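Local structure of pentatricopeptide repeat-containing protein 10, chloroplastic (Zea mays, 4M59) at residues A115-A119 against G120-R124; L148-Y151 against G152-R156; A395-R399 against C400-T404; R403-A406 against F407-Y410. The protein binds specific intergenic RNA segments of the chloroplast atpH and psaJ transcripts, stabilising the mRNA by acting as a barrier to exonucleases. The protein carries 4 engineered substitutions. All blocks are in the same frame, centred on the assembly; numbering follows the deposited sequence.

Contact 1. Residues A115-A119 against G120-R124; sequences ALSRA and GRYER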
# COMPACT_ATOMS: atom_id res chain seq x y z
N ALA A 115 -12.13 -17.54 -23.98
CA ALA A 115 -11.47 -18.19 -22.87
C ALA A 115 -10.01 -18.40 -23.17
O ALA A 115 -9.17 -18.33 -22.29
CB ALA A 115 -12.13 -19.50 -22.57
N LEU A 116 -9.70 -18.66 -24.43
CA LEU A 116 -8.33 -18.83 -24.85
C LEU A 116 -7.63 -17.50 -24.91
O LEU A 116 -6.42 -17.42 -24.82
CB LEU A 116 -8.28 -19.47 -26.22
CG LEU A 116 -8.69 -20.92 -26.30
CD1 LEU A 116 -8.61 -21.36 -27.72
CD2 LEU A 116 -7.72 -21.69 -25.48
N SER A 117 -8.41 -16.45 -25.09
CA SER A 117 -7.87 -15.13 -25.22
C SER A 117 -7.50 -14.61 -23.85
O SER A 117 -6.58 -13.82 -23.71
CB SER A 117 -8.89 -14.21 -25.87
OG SER A 117 -8.33 -12.97 -26.23
N ARG A 118 -8.25 -15.04 -22.84
CA ARG A 118 -8.06 -14.56 -21.48
C ARG A 118 -6.92 -15.26 -20.76
O ARG A 118 -6.68 -15.02 -19.58
CB ARG A 118 -9.36 -14.73 -20.68
CG ARG A 118 -10.31 -13.55 -20.79
CD ARG A 118 -10.80 -13.11 -19.42
NE ARG A 118 -10.64 -11.67 -19.23
CZ ARG A 118 -10.00 -11.12 -18.20
NH1 ARG A 118 -9.91 -9.80 -18.11
NH2 ARG A 118 -9.45 -11.89 -17.27
N ALA A 119 -6.22 -16.14 -21.48
CA ALA A 119 -5.14 -16.88 -20.88
C ALA A 119 -3.88 -16.64 -21.67
O ALA A 119 -2.84 -17.19 -21.39
CB ALA A 119 -5.49 -18.33 -20.86
N GLY A 120 -4.00 -15.78 -22.67
CA GLY A 120 -2.87 -15.41 -23.48
C GLY A 120 -2.60 -16.46 -24.50
O GLY A 120 -1.61 -16.42 -25.20
N ARG A 121 -3.49 -17.44 -24.59
CA ARG A 121 -3.33 -18.51 -25.56
C ARG A 121 -3.87 -18.08 -26.91
O ARG A 121 -4.83 -18.65 -27.43
CB ARG A 121 -4.03 -19.78 -25.08
CG ARG A 121 -3.54 -20.27 -23.73
CD ARG A 121 -4.20 -21.59 -23.34
NE ARG A 121 -3.78 -22.68 -24.21
CZ ARG A 121 -4.33 -23.88 -24.22
NH1 ARG A 121 -5.34 -24.15 -23.39
NH2 ARG A 121 -3.89 -24.82 -25.04
N TYR A 122 -3.25 -17.05 -27.48
CA TYR A 122 -3.69 -16.46 -28.74
C TYR A 122 -3.44 -17.38 -29.93
O TYR A 122 -4.35 -17.72 -30.67
CB TYR A 122 -3.01 -15.11 -28.95
CG TYR A 122 -3.15 -14.17 -27.78
CD1 TYR A 122 -4.33 -14.12 -27.05
CD2 TYR A 122 -2.11 -13.34 -27.40
CE1 TYR A 122 -4.46 -13.26 -25.97
CE2 TYR A 122 -2.24 -12.48 -26.33
CZ TYR A 122 -3.42 -12.44 -25.62
OH TYR A 122 -3.55 -11.59 -24.55
N GLU A 123 -2.18 -17.78 -30.10
CA GLU A 123 -1.81 -18.65 -31.21
C GLU A 123 -2.72 -19.87 -31.29
O GLU A 123 -2.86 -20.48 -32.35
CB GLU A 123 -0.35 -19.09 -31.06
CG GLU A 123 0.65 -17.95 -31.02
CD GLU A 123 0.88 -17.32 -32.38
OE1 GLU A 123 1.83 -16.52 -32.51
OE2 GLU A 123 0.11 -17.63 -33.31
N ARG A 124 -3.34 -20.21 -30.16
CA ARG A 124 -4.23 -21.36 -30.10
C ARG A 124 -5.65 -20.96 -30.49
O ARG A 124 -6.39 -21.74 -31.08
CB ARG A 124 -4.23 -21.97 -28.70
CG ARG A 124 -4.42 -23.47 -28.68
CD ARG A 124 -5.88 -23.84 -28.53
NE ARG A 124 -6.41 -24.48 -29.73
CZ ARG A 124 -6.48 -25.80 -29.91
NH1 ARG A 124 -6.07 -26.62 -28.95
NH2 ARG A 124 -6.97 -26.29 -31.03
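With CG beside the backbone N in both residues, Leu116 (chi1 -71°) and Arg121 (chi1 -58°) send their side chains across one another where the chain turns between two helices. Methyl CD2 of Leu116 lies over one face of the Arg121 guanidinium, 4.0 Å from NH1. The arginine chain folds back at chi3, and its charged end forms a salt bridge with Asp94 on helix 86-95. The other leucine methyl, CD1, meets the aliphatic part of Arg124, 3.8 Å from its CD. Tyr122 comes in on the other flank: the carbonyl O of Ser117 sits at the edge of its ring, 3.1 Å from CE1, while the carbonyl O of Gly120 lies over one ring face. An alanine in place of Tyr122 would probably open a gap beside Ser117 and strip Val150 and Met154 of predicted PPR 3 of an aromatic neighbour. The backbone bonds of the turn are weak, the one from Arg121 N to Leu116 O spanning 2.9 Å and the one from Gly120 N to Ser117 O 3.4 Å. Gly120 has positive phi, and a CB there would run into the carbonyl O of Ala119. Arg121 centres an inverse gamma turn and takes the N-cap position of helix 122-132. Such a tight link between two antiparallel helices is the helix-turn-helix hairpin of a pentatricopeptide repeat, here within predicted PPR 2.

Contact 2. Residues L148-Y151 against G152-R156; sequences LDVY and GRMGR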
# COMPACT_ATOMS: atom_id res chain seq x y z
N LEU A 148 -10.49 -10.40 -33.11
CA LEU A 148 -9.84 -9.13 -33.34
C LEU A 148 -9.07 -8.79 -32.11
O LEU A 148 -7.94 -8.33 -32.16
CB LEU A 148 -10.87 -8.05 -33.59
CG LEU A 148 -11.50 -7.99 -34.97
CD1 LEU A 148 -12.53 -6.92 -35.02
CD2 LEU A 148 -10.45 -7.73 -35.98
N ASP A 149 -9.70 -9.02 -30.98
CA ASP A 149 -9.10 -8.74 -29.70
C ASP A 149 -7.87 -9.61 -29.52
O ASP A 149 -6.96 -9.24 -28.82
CB ASP A 149 -10.10 -9.03 -28.60
CG ASP A 149 -9.75 -8.37 -27.31
OD1 ASP A 149 -8.94 -7.43 -27.32
OD2 ASP A 149 -10.27 -8.79 -26.27
N VAL A 150 -7.85 -10.76 -30.16
CA VAL A 150 -6.70 -11.64 -30.09
C VAL A 150 -5.58 -11.13 -30.97
O VAL A 150 -4.42 -11.17 -30.60
CB VAL A 150 -7.08 -13.07 -30.48
CG1 VAL A 150 -5.86 -13.92 -30.60
CG2 VAL A 150 -7.99 -13.65 -29.47
N TYR A 151 -5.94 -10.63 -32.15
CA TYR A 151 -4.97 -10.06 -33.06
C TYR A 151 -4.31 -8.85 -32.42
O TYR A 151 -3.13 -8.58 -32.64
CB TYR A 151 -5.64 -9.64 -34.37
CG TYR A 151 -5.83 -10.76 -35.37
CD1 TYR A 151 -4.87 -11.75 -35.52
CD2 TYR A 151 -6.96 -10.81 -36.17
CE1 TYR A 151 -5.04 -12.77 -36.43
CE2 TYR A 151 -7.13 -11.82 -37.09
CZ TYR A 151 -6.17 -12.80 -37.22
OH TYR A 151 -6.34 -13.81 -38.13
N GLY A 152 -5.09 -8.12 -31.63
CA GLY A 152 -4.63 -6.88 -31.05
C GLY A 152 -3.72 -7.00 -29.86
O GLY A 152 -3.16 -6.02 -29.40
N ARG A 153 -3.60 -8.21 -29.32
CA ARG A 153 -2.81 -8.43 -28.12
C ARG A 153 -1.55 -9.24 -28.42
O ARG A 153 -0.76 -9.53 -27.53
CB ARG A 153 -3.64 -9.14 -27.05
CG ARG A 153 -5.08 -8.65 -26.97
CD ARG A 153 -5.66 -8.90 -25.59
NE ARG A 153 -6.98 -8.29 -25.43
CZ ARG A 153 -7.28 -7.39 -24.50
NH1 ARG A 153 -6.35 -6.99 -23.64
NH2 ARG A 153 -8.50 -6.89 -24.44
N MET A 154 -1.38 -9.60 -29.69
CA MET A 154 -0.23 -10.37 -30.10
C MET A 154 0.86 -9.45 -30.58
O MET A 154 2.02 -9.63 -30.24
CB MET A 154 -0.61 -11.32 -31.23
CG MET A 154 -1.62 -12.35 -30.85
SD MET A 154 -2.40 -13.17 -32.23
CE MET A 154 -1.07 -14.21 -32.76
N GLY A 155 0.47 -8.46 -31.36
CA GLY A 155 1.43 -7.55 -31.93
C GLY A 155 1.67 -7.88 -33.38
O GLY A 155 1.48 -9.01 -33.79
N ARG A 156 2.10 -6.88 -34.14
CA ARG A 156 2.36 -7.05 -35.56
C ARG A 156 1.22 -7.74 -36.27
O ARG A 156 1.45 -8.65 -37.05
CB ARG A 156 3.64 -7.83 -35.76
CG ARG A 156 4.89 -7.08 -35.40
CD ARG A 156 6.13 -7.89 -35.69
NE ARG A 156 7.35 -7.13 -35.40
CZ ARG A 156 7.83 -6.95 -34.18
NH1 ARG A 156 7.22 -7.46 -33.12
NH2 ARG A 156 8.94 -6.26 -34.01
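Arg153 reaches back along helix 141-151 and meets the carboxylate of Asp149 side-on, using NE and NH2. The two flat groups are far from coplanar, their planes standing 70° apart, so the two carboxylate oxygens are engaged differently. OD2 offers its syn lone pair to NH2 at 3.2 Å, close to the guanidinium plane. OD1 is approached from above the carboxylate plane by NE at 2.9 Å, and it receives a weak second bond from NH2. Asp149 presents its carboxylate with CG anti to the backbone N (chi1 -161°), while the arginine runs extended from CG to NE. Beside this polar pair, Met154 crosses Val150 at a slant, its SD 3.9 Å from CG1; the same SD comes obliquely within 4.4 Å of Tyr151 CD1. Gly152 N bonds to Leu148 O at 2.9 Å, and a weak bond runs from Arg153 N to Val150 O. Arg153 NH2 also forms a salt bridge with a phosphate of the bound RNA, and Asp149 packs on a sugar. A leucine in place of Arg153 would probably leave the Asp149 carboxylate without its close cationic partner and the phosphate without this positive charge. The acid is placed to steer the guanidinium toward the phosphate and would probably temper its charge, while the phosphate would offset the nearness of Arg189 and of Arg365 of the second subunit.

Contact 3. Residues A395-R399 against C400-T404; sequences AAYGR and CGSRT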
# COMPACT_ATOMS: atom_id res chain seq x y z
N ALA A 395 -5.16 10.02 18.97
CA ALA A 395 -4.42 9.21 18.01
C ALA A 395 -3.43 10.03 17.21
O ALA A 395 -2.30 9.61 17.00
CB ALA A 395 -5.37 8.51 17.09
N ALA A 396 -3.85 11.20 16.76
CA ALA A 396 -2.97 12.08 16.00
C ALA A 396 -1.83 12.61 16.85
O ALA A 396 -0.69 12.57 16.44
CB ALA A 396 -3.74 13.21 15.38
N TYR A 397 -2.17 13.12 18.03
CA TYR A 397 -1.17 13.61 18.97
C TYR A 397 -0.26 12.46 19.37
O TYR A 397 0.90 12.67 19.73
CB TYR A 397 -1.84 14.22 20.20
CG TYR A 397 -2.03 15.71 20.12
CD1 TYR A 397 -1.17 16.50 19.37
CD2 TYR A 397 -3.06 16.34 20.80
CE1 TYR A 397 -1.33 17.87 19.29
CE2 TYR A 397 -3.24 17.71 20.73
CZ TYR A 397 -2.37 18.47 19.97
OH TYR A 397 -2.55 19.83 19.90
N GLY A 398 -0.79 11.24 19.32
CA GLY A 398 -0.03 10.06 19.63
C GLY A 398 0.78 9.59 18.45
O GLY A 398 1.77 8.91 18.59
N ARG A 399 0.33 9.98 17.27
CA ARG A 399 0.97 9.57 16.04
C ARG A 399 2.19 10.43 15.73
O ARG A 399 3.15 9.96 15.14
CB ARG A 399 -0.04 9.65 14.91
CG ARG A 399 0.39 9.01 13.63
CD ARG A 399 -0.78 8.31 13.00
NE ARG A 399 -2.01 9.07 13.09
CZ ARG A 399 -2.38 9.98 12.21
NH1 ARG A 399 -1.60 10.25 11.17
NH2 ARG A 399 -3.51 10.64 12.37
N CYS A 400 2.15 11.68 16.14
CA CYS A 400 3.28 12.55 15.98
C CYS A 400 4.21 12.40 17.15
O CYS A 400 5.38 12.68 17.08
CB CYS A 400 2.84 13.99 15.83
SG CYS A 400 1.67 14.58 16.94
N GLY A 401 3.69 11.95 18.27
CA GLY A 401 4.52 11.65 19.40
C GLY A 401 4.39 12.66 20.50
O GLY A 401 5.20 12.71 21.39
N SER A 402 3.34 13.46 20.44
CA SER A 402 3.14 14.43 21.49
C SER A 402 2.52 13.74 22.67
O SER A 402 1.35 13.92 22.94
CB SER A 402 2.23 15.55 21.05
OG SER A 402 2.08 16.48 22.11
N ARG A 403 3.33 12.97 23.37
CA ARG A 403 2.87 12.22 24.51
C ARG A 403 2.15 13.12 25.47
O ARG A 403 1.10 12.79 25.98
CB ARG A 403 4.04 11.56 25.23
CG ARG A 403 3.69 11.22 26.64
CD ARG A 403 4.71 10.37 27.30
NE ARG A 403 4.30 10.10 28.67
CZ ARG A 403 4.93 9.27 29.48
NH1 ARG A 403 5.99 8.61 29.07
NH2 ARG A 403 4.47 9.09 30.71
N THR A 404 2.72 14.29 25.68
CA THR A 404 2.18 15.22 26.64
C THR A 404 0.76 15.62 26.31
O THR A 404 -0.09 15.67 27.19
CB THR A 404 3.07 16.45 26.68
OG1 THR A 404 4.39 16.04 27.02
CG2 THR A 404 2.58 17.41 27.71
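Tyr397 and Cys400 meet on the densely packed side of a helix end, where the thiol SG lies at the edge of the tyrosine ring, 4.2 Å from CD1. The sulfur occupies the position between the backbone N and the carbonyl carbon (chi1 47°), which turns it back over the last helical turn, 3.5 Å from Tyr397 O. CB of Ser402 approaches the same ring obliquely, 3.9 Å from CD1. The phenol is held at its far end by a hydrogen bond between Tyr397 OH and Thr372 OG1, and Val371 of helix 367-380 packs against Tyr397, so this flank is well buried. The other side is looser. Arg399 points its CB away, and its guanidinium bonds to the backbone carbonyl of Val361, while Arg403 leads off in an extended chain to a salt bridge with Asp437; Cys400 and Gly401 between them are partly exposed. Cys400 N bonds to Ala396 O at 3.0 Å. Tyr397 O takes two donors: Gly401 N at 3.2 Å, from above the carbonyl plane, and Ser402 N at 2.7 Å, weakly. Gly401 has positive phi, and a side chain there would be jammed against the preceding carbonyl. Ser402 is the centre of an inverse gamma turn and the N-cap of helix 403-413; its side chain caps the backbone N of Asn405, and OG bonds to Asn405 ND2. Tyr397 O, with one normal and one weak donor, and the Ser402 cap satisfy part of the backbone polarity where the two helices meet, whereas the sulfur and ring contribute apolar packing.

Contact 4. Residues R403-A406 against F407-Y410; sequences RTNA and FKMY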
# COMPACT_ATOMS: atom_id res chain seq x y z
N ARG A 403 3.33 12.97 23.37
CA ARG A 403 2.87 12.22 24.51
C ARG A 403 2.15 13.12 25.47
O ARG A 403 1.10 12.79 25.98
CB ARG A 403 4.04 11.56 25.23
CG ARG A 403 3.69 11.22 26.64
CD ARG A 403 4.71 10.37 27.30
NE ARG A 403 4.30 10.10 28.67
CZ ARG A 403 4.93 9.27 29.48
NH1 ARG A 403 5.99 8.61 29.07
NH2 ARG A 403 4.47 9.09 30.71
N THR A 404 2.72 14.29 25.68
CA THR A 404 2.18 15.22 26.64
C THR A 404 0.76 15.62 26.31
O THR A 404 -0.09 15.67 27.19
CB THR A 404 3.07 16.45 26.68
OG1 THR A 404 4.39 16.04 27.02
CG2 THR A 404 2.58 17.41 27.71
N ASN A 405 0.48 15.87 25.04
CA ASN A 405 -0.83 16.35 24.64
C ASN A 405 -1.86 15.26 24.47
O ASN A 405 -3.05 15.50 24.63
CB ASN A 405 -0.72 17.16 23.36
CG ASN A 405 -0.15 18.51 23.59
OD1 ASN A 405 -0.58 19.23 24.49
ND2 ASN A 405 0.82 18.88 22.79
N ALA A 406 -1.41 14.07 24.15
CA ALA A 406 -2.30 12.93 24.08
C ALA A 406 -2.93 12.69 25.44
O ALA A 406 -4.13 12.53 25.56
CB ALA A 406 -1.56 11.73 23.64
N PHE A 407 -2.11 12.67 26.47
CA PHE A 407 -2.59 12.43 27.81
C PHE A 407 -3.46 13.55 28.32
O PHE A 407 -4.36 13.33 29.11
CB PHE A 407 -1.43 12.19 28.77
CG PHE A 407 -0.89 10.81 28.71
CD1 PHE A 407 -1.39 9.83 29.52
CD2 PHE A 407 0.12 10.49 27.84
CE1 PHE A 407 -0.89 8.57 29.46
CE2 PHE A 407 0.62 9.23 27.79
CZ PHE A 407 0.11 8.27 28.59
N LYS A 408 -3.19 14.76 27.87
CA LYS A 408 -4.03 15.87 28.25
C LYS A 408 -5.37 15.72 27.57
O LYS A 408 -6.40 16.02 28.14
CB LYS A 408 -3.40 17.19 27.87
CG LYS A 408 -2.39 17.71 28.86
CD LYS A 408 -2.01 19.13 28.54
CE LYS A 408 -1.07 19.71 29.55
NZ LYS A 408 -0.70 21.10 29.19
N MET A 409 -5.34 15.26 26.32
CA MET A 409 -6.57 15.02 25.57
C MET A 409 -7.29 13.86 26.22
O MET A 409 -8.52 13.83 26.29
CB MET A 409 -6.23 14.67 24.12
CG MET A 409 -6.68 15.71 23.10
SD MET A 409 -6.86 17.36 23.81
CE MET A 409 -8.54 17.74 23.32
N TYR A 410 -6.51 12.91 26.73
CA TYR A 410 -7.06 11.74 27.41
C TYR A 410 -7.85 12.13 28.65
O TYR A 410 -9.03 11.80 28.77
CB TYR A 410 -5.93 10.78 27.78
CG TYR A 410 -6.37 9.66 28.70
CD1 TYR A 410 -7.10 8.58 28.23
CD2 TYR A 410 -6.04 9.68 30.05
CE1 TYR A 410 -7.50 7.56 29.07
CE2 TYR A 410 -6.43 8.66 30.90
CZ TYR A 410 -7.16 7.61 30.40
OH TYR A 410 -7.55 6.59 31.24
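Phe407 and Ala406, with Asn405 and Lys408 next, have the most surface buried where one turn of helix 403-413 passes into the following one. The phenyl ring turns back toward Arg403, whose carbonyl O lies at the ring edge, in its plane and 3.1 Å from CD2. The aliphatic start of the arginine runs obliquely past it, CG lying 3.8 Å from CE2. The guanidinium plane is inclined 38° to the ring and oblique to it, with CG and NE both near CE2; it is not a stack. Arg403 can pass the ring in this way because its CG is anti to the backbone N (chi1 160°) and its chain is extended, ending at Asp437 and Gln435. Ala406 contributes mainly backbone: its O accepts Tyr410 N at 2.7 Å. A straight bond of 3.2 Å joins Phe407 N to Arg403 O, and Met409 N reaches Asn405 O at 2.9 Å, giving the i to i+4 ladder of an alpha helix. Arg403 and Tyr410 face helix 422-435, in predicted PPR 11, touching Leu432 and Leu428 respectively. Met409 packs instead on Leu393 and Ile394 of helix 387-400 and on Leu375 of helix 367-380, which places this segment between the helices before and after it.

Overall arrangement
The four contacts sample two distant regions of one superhelical chain. Contacts 1 and 2 come first, in predicted PPR 2 and PPR 3, with centres 11 Å apart; they touch through Tyr122, which meets Val150, Arg153 and Met154, so the start of helix 122-132 packs against helix 141-151 and the residues that follow it. Contacts 3 and 4 follow in predicted PPR 10, 7 Å apart, and share Arg403 and Thr404 on helix 403-413. The two pairs lie on opposite sides of the chain's centre, 54 to 62 Å apart between centres. All four touch the second subunit, and contact 2 also meets RNA, so interhelical turns, alongside one purely helical segment, occur in both regions of a scaffold serving assembly and binding.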